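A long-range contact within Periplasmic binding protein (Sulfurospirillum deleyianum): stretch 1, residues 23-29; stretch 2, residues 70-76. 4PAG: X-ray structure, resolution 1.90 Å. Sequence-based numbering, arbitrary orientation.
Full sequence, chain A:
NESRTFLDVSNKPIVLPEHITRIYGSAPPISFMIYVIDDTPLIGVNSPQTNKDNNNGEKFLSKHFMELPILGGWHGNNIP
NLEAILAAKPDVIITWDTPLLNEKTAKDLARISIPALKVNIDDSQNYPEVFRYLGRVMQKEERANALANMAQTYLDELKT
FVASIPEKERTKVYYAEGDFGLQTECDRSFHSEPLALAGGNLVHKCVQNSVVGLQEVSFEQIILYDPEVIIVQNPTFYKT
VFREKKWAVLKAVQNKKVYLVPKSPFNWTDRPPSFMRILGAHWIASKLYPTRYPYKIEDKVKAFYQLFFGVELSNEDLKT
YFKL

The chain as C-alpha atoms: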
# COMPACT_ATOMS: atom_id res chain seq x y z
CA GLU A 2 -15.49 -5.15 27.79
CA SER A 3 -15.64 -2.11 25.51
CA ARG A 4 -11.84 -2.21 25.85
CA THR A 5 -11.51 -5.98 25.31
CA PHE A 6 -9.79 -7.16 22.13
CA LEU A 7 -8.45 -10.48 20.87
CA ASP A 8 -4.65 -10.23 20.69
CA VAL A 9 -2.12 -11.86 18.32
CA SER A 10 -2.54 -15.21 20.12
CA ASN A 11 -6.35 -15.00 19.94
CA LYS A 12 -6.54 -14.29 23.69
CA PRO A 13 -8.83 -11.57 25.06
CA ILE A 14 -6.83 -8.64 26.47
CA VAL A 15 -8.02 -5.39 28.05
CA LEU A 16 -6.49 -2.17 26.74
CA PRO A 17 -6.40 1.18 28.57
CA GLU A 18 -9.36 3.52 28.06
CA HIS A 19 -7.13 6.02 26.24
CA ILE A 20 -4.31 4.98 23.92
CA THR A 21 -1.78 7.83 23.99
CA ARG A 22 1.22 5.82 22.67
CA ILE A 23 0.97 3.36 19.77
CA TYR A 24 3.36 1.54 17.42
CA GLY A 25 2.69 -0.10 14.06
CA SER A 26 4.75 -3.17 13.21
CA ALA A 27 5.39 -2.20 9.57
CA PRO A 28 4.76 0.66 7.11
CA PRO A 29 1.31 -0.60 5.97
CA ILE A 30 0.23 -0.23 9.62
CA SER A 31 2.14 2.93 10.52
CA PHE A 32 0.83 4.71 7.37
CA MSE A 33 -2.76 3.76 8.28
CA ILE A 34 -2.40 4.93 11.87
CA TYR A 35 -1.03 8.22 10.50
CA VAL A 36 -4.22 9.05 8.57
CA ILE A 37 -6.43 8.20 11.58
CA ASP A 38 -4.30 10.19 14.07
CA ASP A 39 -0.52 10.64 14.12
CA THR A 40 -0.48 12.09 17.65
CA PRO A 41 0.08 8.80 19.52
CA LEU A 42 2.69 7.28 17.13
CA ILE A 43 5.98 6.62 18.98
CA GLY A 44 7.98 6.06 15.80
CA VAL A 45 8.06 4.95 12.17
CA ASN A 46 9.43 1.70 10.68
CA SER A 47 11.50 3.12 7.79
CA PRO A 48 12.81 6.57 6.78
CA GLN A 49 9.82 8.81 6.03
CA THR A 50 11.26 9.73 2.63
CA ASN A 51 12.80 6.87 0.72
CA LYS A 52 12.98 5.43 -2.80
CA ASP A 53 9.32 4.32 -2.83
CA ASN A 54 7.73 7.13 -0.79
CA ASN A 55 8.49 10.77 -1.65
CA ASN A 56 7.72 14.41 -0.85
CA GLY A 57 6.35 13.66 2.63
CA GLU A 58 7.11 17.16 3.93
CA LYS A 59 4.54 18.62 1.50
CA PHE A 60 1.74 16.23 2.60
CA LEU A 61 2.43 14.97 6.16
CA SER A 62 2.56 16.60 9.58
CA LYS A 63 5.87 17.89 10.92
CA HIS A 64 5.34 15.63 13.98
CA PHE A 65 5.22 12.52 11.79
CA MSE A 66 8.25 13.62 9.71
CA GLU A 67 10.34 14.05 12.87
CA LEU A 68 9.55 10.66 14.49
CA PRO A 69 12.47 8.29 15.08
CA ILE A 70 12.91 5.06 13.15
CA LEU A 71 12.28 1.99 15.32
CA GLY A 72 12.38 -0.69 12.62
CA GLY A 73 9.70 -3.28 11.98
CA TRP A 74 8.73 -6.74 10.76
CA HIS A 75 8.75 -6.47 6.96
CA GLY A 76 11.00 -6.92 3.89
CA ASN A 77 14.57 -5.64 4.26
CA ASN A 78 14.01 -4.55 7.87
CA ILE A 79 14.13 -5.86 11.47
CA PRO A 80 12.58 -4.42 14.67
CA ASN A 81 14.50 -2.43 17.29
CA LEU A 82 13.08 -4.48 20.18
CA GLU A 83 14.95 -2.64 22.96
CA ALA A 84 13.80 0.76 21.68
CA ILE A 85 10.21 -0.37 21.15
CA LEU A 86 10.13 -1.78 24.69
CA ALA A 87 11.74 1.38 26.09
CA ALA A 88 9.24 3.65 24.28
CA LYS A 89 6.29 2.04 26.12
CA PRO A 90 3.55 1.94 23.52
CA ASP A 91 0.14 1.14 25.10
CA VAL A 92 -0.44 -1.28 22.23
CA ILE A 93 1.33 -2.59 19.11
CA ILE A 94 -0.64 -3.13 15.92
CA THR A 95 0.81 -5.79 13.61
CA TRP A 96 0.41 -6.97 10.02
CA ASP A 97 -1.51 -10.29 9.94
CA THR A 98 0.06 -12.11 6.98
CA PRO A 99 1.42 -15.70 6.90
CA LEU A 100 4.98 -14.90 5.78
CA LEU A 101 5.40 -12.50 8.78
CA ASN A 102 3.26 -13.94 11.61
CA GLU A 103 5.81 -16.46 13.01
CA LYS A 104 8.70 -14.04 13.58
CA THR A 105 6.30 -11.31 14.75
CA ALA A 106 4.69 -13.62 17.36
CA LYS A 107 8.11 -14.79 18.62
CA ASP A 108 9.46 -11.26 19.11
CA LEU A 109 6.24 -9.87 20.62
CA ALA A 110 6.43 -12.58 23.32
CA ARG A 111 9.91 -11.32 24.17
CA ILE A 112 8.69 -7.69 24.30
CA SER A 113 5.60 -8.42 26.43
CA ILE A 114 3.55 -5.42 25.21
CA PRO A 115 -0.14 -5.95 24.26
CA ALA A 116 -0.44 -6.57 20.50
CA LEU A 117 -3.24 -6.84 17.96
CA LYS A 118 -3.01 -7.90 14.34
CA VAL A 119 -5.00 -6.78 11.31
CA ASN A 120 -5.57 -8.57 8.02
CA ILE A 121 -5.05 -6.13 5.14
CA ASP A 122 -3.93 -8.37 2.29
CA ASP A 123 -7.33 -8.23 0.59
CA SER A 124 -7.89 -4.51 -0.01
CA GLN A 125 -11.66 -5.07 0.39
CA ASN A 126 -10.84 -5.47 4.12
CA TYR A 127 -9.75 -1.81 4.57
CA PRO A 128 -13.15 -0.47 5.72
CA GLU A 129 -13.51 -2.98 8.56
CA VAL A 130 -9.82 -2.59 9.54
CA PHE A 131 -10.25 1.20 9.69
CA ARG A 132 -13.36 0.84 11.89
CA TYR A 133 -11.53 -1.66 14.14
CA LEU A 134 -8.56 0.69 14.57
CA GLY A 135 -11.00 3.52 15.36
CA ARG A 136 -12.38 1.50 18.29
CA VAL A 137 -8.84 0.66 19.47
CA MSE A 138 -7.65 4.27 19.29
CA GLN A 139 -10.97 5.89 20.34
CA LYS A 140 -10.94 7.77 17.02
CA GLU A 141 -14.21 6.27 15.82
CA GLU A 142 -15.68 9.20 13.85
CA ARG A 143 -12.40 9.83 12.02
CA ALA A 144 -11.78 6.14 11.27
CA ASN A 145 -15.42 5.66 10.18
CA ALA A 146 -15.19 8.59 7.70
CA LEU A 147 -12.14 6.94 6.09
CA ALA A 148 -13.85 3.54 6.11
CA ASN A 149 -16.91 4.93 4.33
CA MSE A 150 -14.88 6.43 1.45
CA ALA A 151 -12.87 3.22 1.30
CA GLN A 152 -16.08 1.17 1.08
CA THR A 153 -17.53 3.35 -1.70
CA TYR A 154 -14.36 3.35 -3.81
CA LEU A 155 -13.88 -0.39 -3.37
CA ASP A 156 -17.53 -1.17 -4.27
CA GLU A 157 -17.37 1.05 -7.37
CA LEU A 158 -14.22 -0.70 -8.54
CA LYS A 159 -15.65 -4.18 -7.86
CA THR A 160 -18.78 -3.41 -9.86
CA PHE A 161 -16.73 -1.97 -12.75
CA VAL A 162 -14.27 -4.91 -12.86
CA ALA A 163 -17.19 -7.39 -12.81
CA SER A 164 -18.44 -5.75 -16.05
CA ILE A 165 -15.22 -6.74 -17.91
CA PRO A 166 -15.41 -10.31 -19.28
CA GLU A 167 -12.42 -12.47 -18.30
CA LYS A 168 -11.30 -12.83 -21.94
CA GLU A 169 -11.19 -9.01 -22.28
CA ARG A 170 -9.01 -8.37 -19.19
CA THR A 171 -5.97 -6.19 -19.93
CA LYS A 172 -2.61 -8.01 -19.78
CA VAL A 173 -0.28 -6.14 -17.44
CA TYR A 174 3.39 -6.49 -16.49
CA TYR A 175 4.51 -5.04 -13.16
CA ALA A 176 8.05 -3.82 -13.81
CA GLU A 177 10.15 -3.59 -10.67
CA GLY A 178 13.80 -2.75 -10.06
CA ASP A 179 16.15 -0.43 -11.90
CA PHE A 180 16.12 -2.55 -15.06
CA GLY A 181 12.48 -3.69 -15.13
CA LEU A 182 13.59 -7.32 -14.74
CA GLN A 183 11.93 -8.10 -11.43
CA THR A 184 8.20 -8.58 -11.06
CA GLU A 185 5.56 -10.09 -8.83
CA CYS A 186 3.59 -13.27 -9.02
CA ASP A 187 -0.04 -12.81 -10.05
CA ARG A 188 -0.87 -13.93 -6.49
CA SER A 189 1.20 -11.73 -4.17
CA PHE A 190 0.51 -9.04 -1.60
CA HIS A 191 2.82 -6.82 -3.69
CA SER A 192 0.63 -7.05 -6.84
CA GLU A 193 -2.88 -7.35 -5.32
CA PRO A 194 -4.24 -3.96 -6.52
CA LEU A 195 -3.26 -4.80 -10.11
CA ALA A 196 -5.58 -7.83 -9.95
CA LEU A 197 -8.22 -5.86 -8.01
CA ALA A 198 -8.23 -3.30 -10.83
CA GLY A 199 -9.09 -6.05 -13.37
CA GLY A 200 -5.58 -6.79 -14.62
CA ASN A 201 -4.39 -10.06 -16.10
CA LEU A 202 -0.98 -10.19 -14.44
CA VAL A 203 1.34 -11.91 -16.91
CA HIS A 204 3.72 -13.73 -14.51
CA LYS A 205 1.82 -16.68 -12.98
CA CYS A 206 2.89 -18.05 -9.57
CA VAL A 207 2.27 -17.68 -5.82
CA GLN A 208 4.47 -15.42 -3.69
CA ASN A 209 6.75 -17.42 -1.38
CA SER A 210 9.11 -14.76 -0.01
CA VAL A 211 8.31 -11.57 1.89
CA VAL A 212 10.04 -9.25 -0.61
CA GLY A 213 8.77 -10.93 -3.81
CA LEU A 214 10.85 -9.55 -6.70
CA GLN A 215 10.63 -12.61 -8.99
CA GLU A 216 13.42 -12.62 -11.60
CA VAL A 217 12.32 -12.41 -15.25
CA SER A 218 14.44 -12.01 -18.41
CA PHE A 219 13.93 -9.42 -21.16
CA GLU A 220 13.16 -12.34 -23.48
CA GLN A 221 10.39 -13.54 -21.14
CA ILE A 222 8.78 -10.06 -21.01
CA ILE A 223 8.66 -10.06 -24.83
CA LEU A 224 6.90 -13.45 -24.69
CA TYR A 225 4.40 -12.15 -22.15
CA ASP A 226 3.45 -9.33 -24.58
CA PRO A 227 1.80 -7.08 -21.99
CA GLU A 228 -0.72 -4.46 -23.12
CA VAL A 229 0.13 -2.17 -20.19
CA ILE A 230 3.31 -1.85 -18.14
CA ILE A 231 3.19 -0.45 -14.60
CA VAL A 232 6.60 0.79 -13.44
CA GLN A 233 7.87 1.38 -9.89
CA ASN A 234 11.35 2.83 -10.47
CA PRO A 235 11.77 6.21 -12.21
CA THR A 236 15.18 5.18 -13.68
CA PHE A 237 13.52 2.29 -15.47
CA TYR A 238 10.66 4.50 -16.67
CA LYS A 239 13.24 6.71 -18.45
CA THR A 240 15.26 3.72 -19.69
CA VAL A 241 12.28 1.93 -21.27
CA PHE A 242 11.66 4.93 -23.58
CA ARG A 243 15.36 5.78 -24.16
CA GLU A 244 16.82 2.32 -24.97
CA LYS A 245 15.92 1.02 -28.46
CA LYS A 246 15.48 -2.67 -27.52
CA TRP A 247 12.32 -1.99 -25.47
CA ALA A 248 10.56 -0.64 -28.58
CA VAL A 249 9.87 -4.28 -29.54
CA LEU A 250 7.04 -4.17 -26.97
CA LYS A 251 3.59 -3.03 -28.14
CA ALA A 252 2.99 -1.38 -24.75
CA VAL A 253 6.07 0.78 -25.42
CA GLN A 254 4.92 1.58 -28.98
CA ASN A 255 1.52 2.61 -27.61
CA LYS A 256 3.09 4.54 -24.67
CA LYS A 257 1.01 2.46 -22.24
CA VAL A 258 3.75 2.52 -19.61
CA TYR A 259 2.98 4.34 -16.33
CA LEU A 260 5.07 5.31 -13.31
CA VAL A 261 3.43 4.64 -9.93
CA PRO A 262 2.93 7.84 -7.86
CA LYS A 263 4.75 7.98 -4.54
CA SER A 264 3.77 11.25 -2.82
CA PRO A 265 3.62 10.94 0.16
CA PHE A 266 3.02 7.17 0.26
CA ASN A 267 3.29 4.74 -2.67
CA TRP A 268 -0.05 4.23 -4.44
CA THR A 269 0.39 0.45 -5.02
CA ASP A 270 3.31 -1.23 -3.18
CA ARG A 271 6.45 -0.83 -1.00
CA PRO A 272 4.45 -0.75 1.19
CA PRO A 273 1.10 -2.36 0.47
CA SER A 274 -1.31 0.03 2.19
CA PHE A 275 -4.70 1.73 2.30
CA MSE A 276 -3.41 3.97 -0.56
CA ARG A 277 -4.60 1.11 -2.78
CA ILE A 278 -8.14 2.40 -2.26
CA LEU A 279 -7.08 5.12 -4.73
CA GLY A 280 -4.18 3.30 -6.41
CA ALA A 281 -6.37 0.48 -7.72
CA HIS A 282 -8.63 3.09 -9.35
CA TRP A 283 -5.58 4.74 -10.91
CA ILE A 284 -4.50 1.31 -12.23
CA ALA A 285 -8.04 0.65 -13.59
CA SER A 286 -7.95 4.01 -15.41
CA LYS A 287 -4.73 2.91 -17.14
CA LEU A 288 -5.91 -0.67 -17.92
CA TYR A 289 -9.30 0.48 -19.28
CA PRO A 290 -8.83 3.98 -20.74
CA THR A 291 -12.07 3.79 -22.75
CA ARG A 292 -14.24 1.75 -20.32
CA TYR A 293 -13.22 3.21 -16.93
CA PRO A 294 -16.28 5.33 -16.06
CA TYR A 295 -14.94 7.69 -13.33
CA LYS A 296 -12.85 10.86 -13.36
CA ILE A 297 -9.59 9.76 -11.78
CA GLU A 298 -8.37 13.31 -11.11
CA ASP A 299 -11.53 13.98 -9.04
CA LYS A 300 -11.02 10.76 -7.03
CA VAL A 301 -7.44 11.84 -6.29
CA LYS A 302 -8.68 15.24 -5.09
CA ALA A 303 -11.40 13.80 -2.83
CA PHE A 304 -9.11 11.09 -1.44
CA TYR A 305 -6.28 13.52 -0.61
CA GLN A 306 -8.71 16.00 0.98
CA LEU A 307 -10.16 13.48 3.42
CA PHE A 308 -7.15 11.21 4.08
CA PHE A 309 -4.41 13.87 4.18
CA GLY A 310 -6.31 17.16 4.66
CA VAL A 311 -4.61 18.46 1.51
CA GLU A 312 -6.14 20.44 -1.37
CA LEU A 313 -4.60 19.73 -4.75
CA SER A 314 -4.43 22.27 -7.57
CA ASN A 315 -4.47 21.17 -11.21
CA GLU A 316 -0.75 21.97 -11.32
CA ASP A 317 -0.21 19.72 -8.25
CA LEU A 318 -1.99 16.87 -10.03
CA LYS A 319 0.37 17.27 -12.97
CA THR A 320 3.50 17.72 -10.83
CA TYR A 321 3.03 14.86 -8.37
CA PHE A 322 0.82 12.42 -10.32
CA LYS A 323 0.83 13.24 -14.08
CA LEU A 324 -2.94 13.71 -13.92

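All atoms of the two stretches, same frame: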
# COMPACT_ATOMS: atom_id res chain seq x y z
N ILE A 23 1.26 4.52 20.61
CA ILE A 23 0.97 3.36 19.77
C ILE A 23 2.13 3.14 18.80
O ILE A 23 2.86 4.07 18.48
CB ILE A 23 -0.37 3.53 19.01
CG1 ILE A 23 -0.85 2.21 18.40
CG2 ILE A 23 -0.27 4.60 17.92
CD1 ILE A 23 -2.31 2.24 17.98
N TYR A 24 2.31 1.90 18.37
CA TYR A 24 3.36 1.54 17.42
C TYR A 24 2.78 0.56 16.41
O TYR A 24 2.08 -0.38 16.78
CB TYR A 24 4.54 0.94 18.18
CG TYR A 24 5.60 0.29 17.32
CD1 TYR A 24 6.45 1.04 16.52
CD2 TYR A 24 5.76 -1.10 17.33
CE1 TYR A 24 7.43 0.43 15.74
CE2 TYR A 24 6.73 -1.71 16.55
CZ TYR A 24 7.57 -0.94 15.76
OH TYR A 24 8.54 -1.57 14.99
N GLY A 25 3.05 0.82 15.13
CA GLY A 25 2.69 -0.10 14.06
C GLY A 25 3.89 -0.93 13.68
O GLY A 25 5.00 -0.41 13.61
N SER A 26 3.67 -2.21 13.42
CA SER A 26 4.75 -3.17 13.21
C SER A 26 5.48 -3.02 11.86
O SER A 26 6.59 -3.54 11.69
CB SER A 26 4.20 -4.60 13.33
OG SER A 26 3.45 -4.95 12.17
N ALA A 27 4.86 -2.33 10.91
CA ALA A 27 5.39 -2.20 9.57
C ALA A 27 4.72 -1.01 8.86
O ALA A 27 3.67 -0.56 9.29
CB ALA A 27 5.16 -3.48 8.79
N PRO A 28 5.31 -0.53 7.75
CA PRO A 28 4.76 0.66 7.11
C PRO A 28 3.27 0.60 6.72
O PRO A 28 2.57 1.60 6.87
CB PRO A 28 5.66 0.84 5.88
CG PRO A 28 6.97 0.28 6.31
CD PRO A 28 6.60 -0.92 7.14
N PRO A 29 2.76 -0.57 6.25
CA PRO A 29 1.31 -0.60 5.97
C PRO A 29 0.48 -0.16 7.19
O PRO A 29 -0.55 0.51 7.04
CB PRO A 29 1.04 -2.08 5.67
CG PRO A 29 2.36 -2.64 5.26
CD PRO A 29 3.39 -1.88 6.03
N ILE A 70 13.08 6.33 13.81
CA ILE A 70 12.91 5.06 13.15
C ILE A 70 13.17 3.95 14.15
O ILE A 70 14.25 3.88 14.73
CB ILE A 70 13.90 4.90 11.98
CG1 ILE A 70 13.66 6.01 10.95
CG2 ILE A 70 13.79 3.52 11.37
CD1 ILE A 70 14.77 6.15 9.93
N LEU A 71 12.18 3.09 14.35
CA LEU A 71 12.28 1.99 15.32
C LEU A 71 12.28 0.61 14.67
O LEU A 71 12.22 -0.41 15.36
CB LEU A 71 11.12 2.06 16.31
CG LEU A 71 10.99 3.33 17.15
CD1 LEU A 71 9.74 3.25 18.01
CD2 LEU A 71 12.22 3.55 18.01
N GLY A 72 12.36 0.57 13.34
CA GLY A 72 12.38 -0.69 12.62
C GLY A 72 11.01 -1.35 12.61
O GLY A 72 10.02 -0.76 13.03
N GLY A 73 10.96 -2.58 12.12
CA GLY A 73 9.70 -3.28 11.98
C GLY A 73 9.87 -4.66 11.40
O GLY A 73 10.99 -5.06 11.03
N TRP A 74 8.76 -5.39 11.32
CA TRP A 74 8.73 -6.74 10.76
C TRP A 74 8.20 -6.66 9.34
O TRP A 74 6.98 -6.68 9.13
CB TRP A 74 7.82 -7.64 11.59
CG TRP A 74 8.29 -7.92 12.99
CD1 TRP A 74 9.06 -8.97 13.40
CD2 TRP A 74 7.98 -7.18 14.17
NE1 TRP A 74 9.25 -8.92 14.76
CE2 TRP A 74 8.60 -7.83 15.26
CE3 TRP A 74 7.24 -6.02 14.42
CZ2 TRP A 74 8.50 -7.35 16.58
CZ3 TRP A 74 7.14 -5.55 15.72
CH2 TRP A 74 7.77 -6.22 16.79
N HIS A 75 9.11 -6.55 8.38
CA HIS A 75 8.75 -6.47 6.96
C HIS A 75 10.03 -6.54 6.12
O HIS A 75 11.15 -6.46 6.65
CB HIS A 75 7.97 -5.18 6.65
CG HIS A 75 8.68 -3.94 7.06
ND1 HIS A 75 9.21 -3.05 6.15
CD2 HIS A 75 8.99 -3.46 8.29
CE1 HIS A 75 9.80 -2.06 6.81
NE2 HIS A 75 9.69 -2.29 8.10
N GLY A 76 9.87 -6.69 4.80
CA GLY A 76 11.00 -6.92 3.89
C GLY A 76 12.14 -5.93 4.05
O GLY A 76 11.92 -4.71 4.08
O HOH W 1 4.68 -6.45 10.50

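The contact between residues 23-29 and 70-76 buries 359 Å² summed over both sides, and three residues account for more than half of it: Tyr24 (83 Å²), Trp74 (64 Å²) and Ser26 (50 Å²). The touching segments run at 47° to each other, and the backbones converge along them, from 9.2 Å between the CA atoms of Tyr24 and Leu71 to 5.1 Å between those of Ala27 and Gly73. A long side chain therefore spans the wide end, while main-chain atoms meet directly farther along.

Tyr24 is that long side chain. Its CA-to-CB bond points toward the second stretch, and with chi1 at 169° (t) the ring carries its hydroxyl across the gap, where Tyr24 OH donates a hydrogen bond of 2.6 Å to Gly72 O. This acceptor lies near the ring plane, at the edge, as expected for a phenol oxygen whose substituents favour that plane. The ring is also packed by apolar groups: Tyr24 CE1 lies 4.1 Å from Leu71 CB, and Tyr24 CE2 lies 4.0 Å from Trp74 CZ3, which approaches the tyrosine edge. Tyrosine thus supplies both reach and a polar tip, so that a buried carbonyl is satisfied.

Ser26 contributes through both its backbone and its side chain. Ser26 O accepts a hydrogen bond from Trp74 N at 2.9 Å, with an N-H...O angle of 150°. The same oxygen is 3.1 Å from Gly73 CA, and this closeness depends on the absence of a side chain: an ideal CB on Gly73 would sit 2.5 Å from Ser26 O, a clash. Gly72 suits its place differently, since its phi of 73° by itself favours glycine.

The CA-to-CB bond of Trp74 points sideways, but the end of the side chain comes nearer the first stretch. With chi1 at -66° (m) and chi2 at -92°, the indole brings Trp74 CE3 to 3.5 Å from Ser26 CB. The small serine side chain, at chi1 75° (p), also reaches a water that links the stretches: Ser26 OG is 2.6 Å from the water oxygen, which in turn donates to Trp74 O at 2.7 Å.

At the far end, the CA-to-CB bond of His75 points toward the first stretch. Pro28 CD lies 3.4 Å from the centroid of the His75 ring and only 7° off its normal, a CH-pi contact over one face. Between these sites, Ala27, at the N-cap position, presents only a methyl group, with Ala27 CB 3.7 Å from Trp74 O and 3.9 Å from His75 CD2.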